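Side-chain contacts in methionine gamma-lyase (Trichomonas vaginalis, PDB 1PFF), which is a pyridoxal-phosphate-dependent enzyme of the Cys/Met metabolism family, built on the aminotransferase-type fold: residues V158-R161 against A162-A166; A25-A28 against S29-F33; L128-P131 against L132-G135. All coordinates share one frame; numbering follows the deposited sequence.

All three contacts are local, and their chemistry differs with their place in the fold. Interactions 1 and 2 are buried and share a boundary: strand 156-160 and the helix after it pack against helix 22-33, with Val158 CG1 3.4 Å from Ser29 OG. Interaction 3 lies nearer the surface, in the loop leading into strand 138-142, and reaches interaction 1 through Leu132 CD2. At 158-166 a salt bridge rims a strand-to-helix turn with an apolar inner side. Within 25-33 the hydroxyls bond to carbonyls of their own helix. At 128-135 backbone bonds of a 3-10 turn dominate, and the polar side chains bond to residues elsewhere in the chain.

Interaction 1. Residues V158-R161 against A162-A166; sequences VCSR and ADIIA
Arg161 and Asp163 meet where the chain leaves strand 156-160 and turns at once into the helix that begins at Ala162. The charged part of the contact is a salt bridge, with Arg161 NE 3.2 Å from Asp163 OD1, although each of its component hydrogen bonds is weak. The two flat groups do not lie in one plane but are turned 56° against each other. Asp163 OD2 stands at the edge of the guanidinium, in its plane and on a straight but long line from Arg161 NH2 (3.5 Å), while OD1 comes in obliquely. A bend at chi3 (-49°) brings the guanidinium over Ile164, whose CD1 lies 3.4 Å from the plane on one face, displaced toward the rim.

The backbone supplies a firmer link. Arg161 occupies the N-cap, and its O accepts an almost straight bond from Ile165 N at 3.0 Å, closing the first turn of the helix.

Packing contacts line the inner side. Ile165 CD1 reaches back to the strand, 3.8 Å from Val158 CG1, the two side chains running past each other in opposite directions. The polar exception is Ser160 OG, which touches Ile164 CD1 at 3.3 Å; this buried hydroxyl is satisfied by a hydrogen bond with Asp137 O.

Strand 156-160 lies between strands 15-19 and 138-142 in the large mixed sheet. Ile165 leans on Ala15 and Ala17, whereas Val158 and Ile164 face helix 22-33 through Ala25, Ser29 and Phe33.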
ATOM      1  N   VAL A 158      15.493  16.717   0.381  1.00 11.72           N
ATOM      2  CA  VAL A 158      16.246  17.974   0.405  1.00 12.66           C
ATOM      3  C   VAL A 158      16.119  18.602   1.801  1.00 13.00           C
ATOM      4  O   VAL A 158      14.999  18.801   2.282  1.00 13.85           O
ATOM      5  CB  VAL A 158      15.701  19.007  -0.638  1.00 12.52           C
ATOM      6  CG1 VAL A 158      16.566  20.247  -0.688  1.00 12.48           C
ATOM      7  CG2 VAL A 158      15.605  18.404  -2.020  1.00 11.72           C
ATOM      8  N   CYS A 159      17.249  18.926   2.429  1.00 13.05           N
ATOM      9  CA  CYS A 159      17.263  19.535   3.755  1.00 13.98           C
ATOM     10  C   CYS A 159      17.978  20.875   3.737  1.00 13.61           C
ATOM     11  O   CYS A 159      19.092  20.980   3.216  1.00 13.53           O
ATOM     12  CB  CYS A 159      17.974  18.627   4.754  1.00 14.58           C
ATOM     13  SG  CYS A 159      17.270  16.974   4.814  1.00 19.81           S
ATOM     14  N   SER A 160      17.356  21.889   4.333  1.00 13.56           N
ATOM     15  CA  SER A 160      17.916  23.243   4.333  1.00 13.47           C
ATOM     16  C   SER A 160      17.157  24.141   5.313  1.00 14.03           C
ATOM     17  O   SER A 160      16.334  23.650   6.107  1.00 14.30           O
ATOM     18  CB  SER A 160      17.879  23.832   2.907  1.00 13.36           C
ATOM     19  OG  SER A 160      18.716  24.979   2.789  1.00 12.63           O
ATOM     20  N   ARG A 161      17.446  25.442   5.258  1.00 14.07           N
ATOM     21  CA  ARG A 161      16.694  26.464   5.996  1.00 15.31           C
ATOM     22  C   ARG A 161      15.250  26.473   5.514  1.00 14.80           C
ATOM     23  O   ARG A 161      14.985  26.130   4.356  1.00 14.22           O
ATOM     24  CB  ARG A 161      17.279  27.859   5.743  1.00 15.36           C
ATOM     25  CG  ARG A 161      18.784  27.957   5.796  1.00 19.76           C
ATOM     26  CD  ARG A 161      19.327  29.377   5.899  1.00 23.64           C
ATOM     27  NE  ARG A 161      18.744  30.296   4.918  1.00 27.45           N
ATOM     28  CZ  ARG A 161      19.351  30.711   3.807  1.00 30.11           C
ATOM     29  NH1 ARG A 161      20.569  30.280   3.495  1.00 30.41           N
ATOM     30  NH2 ARG A 161      18.728  31.560   2.994  1.00 31.50           N
ATOM     31  N   ALA A 162      14.331  26.890   6.385  1.00 14.88           N
ATOM     32  CA  ALA A 162      12.899  26.929   6.061  1.00 15.13           C
ATOM     33  C   ALA A 162      12.587  27.732   4.797  1.00 15.50           C
ATOM     34  O   ALA A 162      11.784  27.304   3.952  1.00 15.67           O
ATOM     35  CB  ALA A 162      12.095  27.460   7.242  1.00 15.20           C
ATOM     36  N   ASP A 163      13.232  28.885   4.657  1.00 15.50           N
ATOM     37  CA  ASP A 163      12.956  29.744   3.511  1.00 15.80           C
ATOM     38  C   ASP A 163      13.420  29.150   2.171  1.00 15.21           C
ATOM     39  O   ASP A 163      12.715  29.273   1.166  1.00 15.33           O
ATOM     40  CB  ASP A 163      13.421  31.195   3.754  1.00 16.20           C
ATOM     41  CG  ASP A 163      14.936  31.363   3.780  1.00 18.65           C
ATOM     42  OD1 ASP A 163      15.697  30.376   3.894  1.00 19.99           O
ATOM     43  OD2 ASP A 163      15.459  32.499   3.699  1.00 22.93           O
ATOM     44  N   ILE A 164      14.572  28.480   2.167  1.00 14.84           N
ATOM     45  CA  ILE A 164      15.024  27.719   0.998  1.00 14.55           C
ATOM     46  C   ILE A 164      14.062  26.562   0.665  1.00 14.14           C
ATOM     47  O   ILE A 164      13.632  26.423  -0.483  1.00 14.07           O
ATOM     48  CB  ILE A 164      16.472  27.197   1.183  1.00 14.37           C
ATOM     49  CG1 ILE A 164      17.470  28.362   1.129  1.00 15.24           C
ATOM     50  CG2 ILE A 164      16.821  26.156   0.094  1.00 15.12           C
ATOM     51  CD1 ILE A 164      18.874  28.001   1.577  1.00 17.79           C
ATOM     52  N   ILE A 165      13.722  25.748   1.667  1.00 13.67           N
ATOM     53  CA  ILE A 165      12.795  24.628   1.460  1.00 13.60           C
ATOM     54  C   ILE A 165      11.416  25.078   0.985  1.00 13.60           C
ATOM     55  O   ILE A 165      10.774  24.381   0.202  1.00 14.21           O
ATOM     56  CB  ILE A 165      12.677  23.745   2.725  1.00 13.73           C
ATOM     57  CG1 ILE A 165      14.005  23.017   3.011  1.00 13.12           C
ATOM     58  CG2 ILE A 165      11.503  22.749   2.577  1.00 13.37           C
ATOM     59  CD1 ILE A 165      14.576  22.257   1.795  1.00 13.70           C
ATOM     60  N   ALA A 166      10.956  26.234   1.465  1.00 13.96           N
ATOM     61  CA  ALA A 166       9.721  26.834   0.953  1.00 13.97           C
ATOM     62  C   ALA A 166       9.752  26.977  -0.574  1.00 13.81           C
ATOM     63  O   ALA A 166       8.791  26.628  -1.237  1.00 13.97           O
ATOM     64  CB  ALA A 166       9.453  28.184   1.611  1.00 14.37           C
TER

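Interaction 2. Residues A25-A28 against S29-F33; sequences AIAA and SVWTF
Ser29 curls its hydroxyl back along the helix to Ala25 O, at an OG to O distance of 3.0 Å. The torsion that permits this sets OG opposite the carbonyl carbon and beside the serine's own N (chi1 -64°). Ser29 N also bonds to Ala25 O, so one carbonyl is gripped twice, with the amide and the hydroxyl arriving from opposite faces of its plane. Thr32 has the same first torsion and repeats the gesture three residues on, directing OG1 at Ala28 O. That bond is modelled very short, and its exact length is doubtful. The other branch of Thr32, CG2, lies over the centre of one face of the Phe33 ring.

Both hydroxyls thus follow the classic habit of serine and threonine in alpha-helices, bonding to the carbonyl four residues back alongside or in place of an amide. The helix here is 22-33, which packs on the large mixed sheet of the aminotransferase-type fold, over strands 138-142 and 156-160; Ile26 and Ser29 rest on Val140.

Val30 sets both methyls beside the carbonyl oxygen of Ile26. The backbone bond from Val30 N to Ile26 O measures 2.9 Å and is nearly straight, while Val30 CG2, wedged between its own N and carbonyl carbon, comes within 3.4 Å of the same oxygen. Trp31 offers an edge to the preceding turn: CD1 is 3.1 Å from Ala27 O, which lies near the indole plane, and 3.7 Å from Ala27 CB. The indole extends to the second subunit, where NE1 bonds to Ile176 O of that subunit and the ring meets Phe61 of the same subunit edge-to-face.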
ATOM      1  N   ALA A  25      15.443  15.429  -6.111  1.00 11.65           N
ATOM      2  CA  ALA A  25      15.984  16.268  -5.029  1.00 12.34           C
ATOM      3  C   ALA A  25      17.047  17.231  -5.558  1.00 12.63           C
ATOM      4  O   ALA A  25      17.006  18.436  -5.261  1.00 12.71           O
ATOM      5  CB  ALA A  25      16.566  15.398  -3.910  1.00 11.63           C
ATOM      6  N   ILE A  26      17.985  16.697  -6.341  1.00 12.98           N
ATOM      7  CA  ILE A  26      19.038  17.523  -6.973  1.00 13.83           C
ATOM      8  C   ILE A  26      18.406  18.554  -7.901  1.00 13.32           C
ATOM      9  O   ILE A  26      18.718  19.740  -7.836  1.00 13.02           O
ATOM     10  CB  ILE A  26      20.053  16.646  -7.769  1.00 13.90           C
ATOM     11  CG1 ILE A  26      20.819  15.707  -6.819  1.00 15.82           C
ATOM     12  CG2 ILE A  26      21.009  17.542  -8.572  1.00 14.77           C
ATOM     13  CD1 ILE A  26      21.526  14.538  -7.511  1.00 16.99           C
ATOM     14  N   ALA A  27      17.520  18.087  -8.774  1.00 13.41           N
ATOM     15  CA  ALA A  27      16.877  18.954  -9.766  1.00 13.25           C
ATOM     16  C   ALA A  27      16.065  20.078  -9.133  1.00 13.49           C
ATOM     17  O   ALA A  27      16.196  21.235  -9.544  1.00 13.15           O
ATOM     18  CB  ALA A  27      16.000  18.129 -10.714  1.00 13.21           C
ATOM     19  N   ALA A  28      15.239  19.746  -8.135  1.00 13.48           N
ATOM     20  CA  ALA A  28      14.389  20.745  -7.478  1.00 14.47           C
ATOM     21  C   ALA A  28      15.212  21.758  -6.701  1.00 15.51           C
ATOM     22  O   ALA A  28      14.750  22.866  -6.454  1.00 16.30           O
ATOM     23  CB  ALA A  28      13.357  20.097  -6.551  1.00 14.30           C
ATOM     24  N   SER A  29      16.426  21.379  -6.315  1.00 15.49           N
ATOM     25  CA  SER A  29      17.332  22.327  -5.676  1.00 16.27           C
ATOM     26  C   SER A  29      17.978  23.231  -6.741  1.00 16.64           C
ATOM     27  O   SER A  29      17.836  24.461  -6.690  1.00 17.51           O
ATOM     28  CB  SER A  29      18.386  21.589  -4.853  1.00 16.06           C
ATOM     29  OG  SER A  29      17.792  20.883  -3.774  1.00 16.65           O
ATOM     30  N   VAL A  30      18.654  22.634  -7.721  1.00 16.35           N
ATOM     31  CA  VAL A  30      19.415  23.431  -8.695  1.00 16.02           C
ATOM     32  C   VAL A  30      18.576  24.293  -9.642  1.00 15.61           C
ATOM     33  O   VAL A  30      18.880  25.473  -9.809  1.00 15.56           O
ATOM     34  CB  VAL A  30      20.499  22.612  -9.481  1.00 16.41           C
ATOM     35  CG1 VAL A  30      21.457  21.917  -8.514  1.00 15.51           C
ATOM     36  CG2 VAL A  30      19.877  21.626 -10.473  1.00 18.36           C
ATOM     37  N   TRP A  31      17.526  23.736 -10.251  1.00 14.47           N
ATOM     38  CA  TRP A  31      16.719  24.542 -11.177  1.00 14.46           C
ATOM     39  C   TRP A  31      16.057  25.720 -10.444  1.00 14.02           C
ATOM     40  O   TRP A  31      15.894  26.792 -11.015  1.00 13.98           O
ATOM     41  CB  TRP A  31      15.627  23.719 -11.865  1.00 14.31           C
ATOM     42  CG  TRP A  31      16.069  22.647 -12.837  1.00 15.37           C
ATOM     43  CD1 TRP A  31      15.981  21.292 -12.652  1.00 17.08           C
ATOM     44  CD2 TRP A  31      16.584  22.832 -14.163  1.00 16.05           C
ATOM     45  NE1 TRP A  31      16.431  20.625 -13.768  1.00 17.65           N
ATOM     46  CE2 TRP A  31      16.819  21.547 -14.709  1.00 17.12           C
ATOM     47  CE3 TRP A  31      16.895  23.955 -14.943  1.00 17.04           C
ATOM     48  CZ2 TRP A  31      17.337  21.354 -15.997  1.00 16.75           C
ATOM     49  CZ3 TRP A  31      17.413  23.762 -16.231  1.00 17.45           C
ATOM     50  CH2 TRP A  31      17.625  22.465 -16.740  1.00 17.59           C
ATOM     51  N   THR A  32      15.674  25.515  -9.181  1.00 13.41           N
ATOM     52  CA  THR A  32      15.015  26.565  -8.396  1.00 13.12           C
ATOM     53  C   THR A  32      15.878  27.817  -8.220  1.00 13.25           C
ATOM     54  O   THR A  32      15.365  28.947  -8.215  1.00 13.42           O
ATOM     55  CB  THR A  32      14.621  26.005  -7.011  1.00 13.35           C
ATOM     56  OG1 THR A  32      13.643  24.972  -7.180  1.00 13.89           O
ATOM     57  CG2 THR A  32      13.897  27.056  -6.167  1.00 13.04           C
ATOM     58  N   PHE A  33      17.183  27.609  -8.067  1.00 13.35           N
ATOM     59  CA  PHE A  33      18.092  28.684  -7.663  1.00 14.04           C
ATOM     60  C   PHE A  33      19.029  29.165  -8.765  1.00 14.27           C
ATOM     61  O   PHE A  33      19.968  29.942  -8.522  1.00 14.62           O
ATOM     62  CB  PHE A  33      18.839  28.301  -6.376  1.00 13.97           C
ATOM     63  CG  PHE A  33      17.920  28.132  -5.189  1.00 14.83           C
ATOM     64  CD1 PHE A  33      17.646  26.865  -4.673  1.00 15.96           C
ATOM     65  CD2 PHE A  33      17.288  29.233  -4.627  1.00 15.88           C
ATOM     66  CE1 PHE A  33      16.762  26.703  -3.592  1.00 14.62           C
ATOM     67  CE2 PHE A  33      16.415  29.086  -3.542  1.00 15.51           C
ATOM     68  CZ  PHE A  33      16.152  27.817  -3.031  1.00 16.22           C
TER

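Interaction 3. Residues L128-P131 against L132-G135; sequences LTNP and LDLG
A short 3-10 turn takes Asn130 and Pro131 round to Asp133 and Leu134, in the loop between helix 125-128 and strand 138-142. Its signature is a run of bonds from each amide to the carbonyl three residues back. Asp133 N reaches Asn130 O at 3.0 Å, and Leu134 N reaches Pro131 O at 2.9 Å. Both donors stand well above the plane of the carbonyl they use, the second by 60°, as the tight winding of such a turn brings about. Gly135 N to Leu132 O (3.1 Å) continues the series. Pro131 suits the start of the turn, since its ring fixes phi near the helical value and its missing N-H is not called on there.

Among the side chains, the contact is between Asp133 and Asn130. The carboxylate of Asp133 is swung to the side of its own N (chi1 -72°), which turns it back alongside Asn130 and leaves OD1 3.3 Å from Asn130 CB. Asp133 CB meanwhile lies 3.2 Å from Asn130 O. These are close packing contacts, and the polar ends bond elsewhere: Asp133 OD1 with His12 ND1, and Asn130 ND2 with Pro126 O and Glu11 OE2. Leu134 CB lies 3.5 Å from Pro131 O. Gly135 follows with a positive phi of 97°, a conformation that suits glycine.

The turn packs against the start of strand 138-142, where Pro131 and Leu132 both touch Val139. Leu134 packs instead on helix 102-109, against Ile102 and Glu103, while Leu132 CD2 touches Cys159 O of strand 156-160.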
ATOM      1  N   LEU A 128      26.332   9.415   9.454  1.00  9.44           N
ATOM      2  CA  LEU A 128      27.793   9.509   9.452  1.00  9.69           C
ATOM      3  C   LEU A 128      28.351  10.912   9.238  1.00  9.92           C
ATOM      4  O   LEU A 128      29.406  11.244   9.774  1.00  9.41           O
ATOM      5  CB  LEU A 128      28.380   8.552   8.421  1.00  9.26           C
ATOM      6  CG  LEU A 128      28.036   7.067   8.588  1.00  9.11           C
ATOM      7  CD1 LEU A 128      28.823   6.231   7.569  1.00 10.13           C
ATOM      8  CD2 LEU A 128      28.241   6.564  10.018  1.00  7.68           C
ATOM      9  N   THR A 129      27.646  11.715   8.442  1.00 10.07           N
ATOM     10  CA  THR A 129      28.050  13.089   8.139  1.00 10.58           C
ATOM     11  C   THR A 129      26.839  14.010   8.176  1.00 10.55           C
ATOM     12  O   THR A 129      25.773  13.665   7.667  1.00  9.78           O
ATOM     13  CB  THR A 129      28.721  13.141   6.736  1.00 10.88           C
ATOM     14  OG1 THR A 129      29.920  12.354   6.770  1.00 10.75           O
ATOM     15  CG2 THR A 129      29.232  14.563   6.389  1.00 10.24           C
ATOM     16  N   ASN A 130      27.016  15.190   8.770  1.00 10.94           N
ATOM     17  CA  ASN A 130      25.986  16.225   8.721  1.00 11.28           C
ATOM     18  C   ASN A 130      26.546  17.488   8.083  1.00 11.36           C
ATOM     19  O   ASN A 130      27.012  18.378   8.791  1.00 11.22           O
ATOM     20  CB  ASN A 130      25.446  16.502  10.129  1.00 11.72           C
ATOM     21  CG  ASN A 130      24.878  15.251  10.781  1.00 12.77           C
ATOM     22  OD1 ASN A 130      25.346  14.812  11.846  1.00 12.36           O
ATOM     23  ND2 ASN A 130      23.890  14.652  10.130  1.00 12.18           N
ATOM     24  N   PRO A 131      26.521  17.565   6.747  1.00 11.07           N
ATOM     25  CA  PRO A 131      27.170  18.678   6.039  1.00 11.33           C
ATOM     26  C   PRO A 131      26.665  20.054   6.468  1.00 11.40           C
ATOM     27  O   PRO A 131      27.447  21.014   6.430  1.00 10.78           O
ATOM     28  CB  PRO A 131      26.849  18.403   4.555  1.00 10.91           C
ATOM     29  CG  PRO A 131      26.594  16.903   4.504  1.00 11.08           C
ATOM     30  CD  PRO A 131      25.878  16.615   5.814  1.00 11.17           C
ATOM     31  N   LEU A 132      25.402  20.151   6.884  1.00 11.62           N
ATOM     32  CA  LEU A 132      24.837  21.433   7.328  1.00 12.30           C
ATOM     33  C   LEU A 132      25.598  22.008   8.528  1.00 12.78           C
ATOM     34  O   LEU A 132      25.756  23.221   8.639  1.00 12.88           O
ATOM     35  CB  LEU A 132      23.338  21.315   7.647  1.00 12.27           C
ATOM     36  CG  LEU A 132      22.394  20.907   6.505  1.00 12.69           C
ATOM     37  CD1 LEU A 132      20.962  20.913   7.026  1.00 13.24           C
ATOM     38  CD2 LEU A 132      22.521  21.812   5.278  1.00 12.65           C
ATOM     39  N   ASP A 133      26.088  21.118   9.397  1.00 13.86           N
ATOM     40  CA  ASP A 133      26.879  21.484  10.579  1.00 14.05           C
ATOM     41  C   ASP A 133      28.160  22.201  10.174  1.00 14.31           C
ATOM     42  O   ASP A 133      28.707  23.003  10.941  1.00 13.65           O
ATOM     43  CB  ASP A 133      27.282  20.230  11.359  1.00 14.73           C
ATOM     44  CG  ASP A 133      26.120  19.575  12.084  1.00 16.17           C
ATOM     45  OD1 ASP A 133      25.007  19.483  11.531  1.00 17.13           O
ATOM     46  OD2 ASP A 133      26.239  19.104  13.229  1.00 19.45           O
ATOM     47  N   LEU A 134      28.630  21.894   8.969  1.00 13.70           N
ATOM     48  CA  LEU A 134      29.861  22.464   8.449  1.00 14.04           C
ATOM     49  C   LEU A 134      29.637  23.661   7.518  1.00 13.83           C
ATOM     50  O   LEU A 134      30.567  24.098   6.834  1.00 14.52           O
ATOM     51  CB  LEU A 134      30.676  21.376   7.746  1.00 14.18           C
ATOM     52  CG  LEU A 134      31.014  20.175   8.633  1.00 15.46           C
ATOM     53  CD1 LEU A 134      31.694  19.093   7.785  1.00 16.80           C
ATOM     54  CD2 LEU A 134      31.874  20.589   9.832  1.00 13.74           C
ATOM     55  N   GLY A 135      28.416  24.194   7.500  1.00 13.06           N
ATOM     56  CA  GLY A 135      28.120  25.401   6.749  1.00 12.30           C
ATOM     57  C   GLY A 135      27.511  25.226   5.365  1.00 12.05           C
ATOM     58  O   GLY A 135      27.218  26.210   4.692  1.00 11.90           O
TER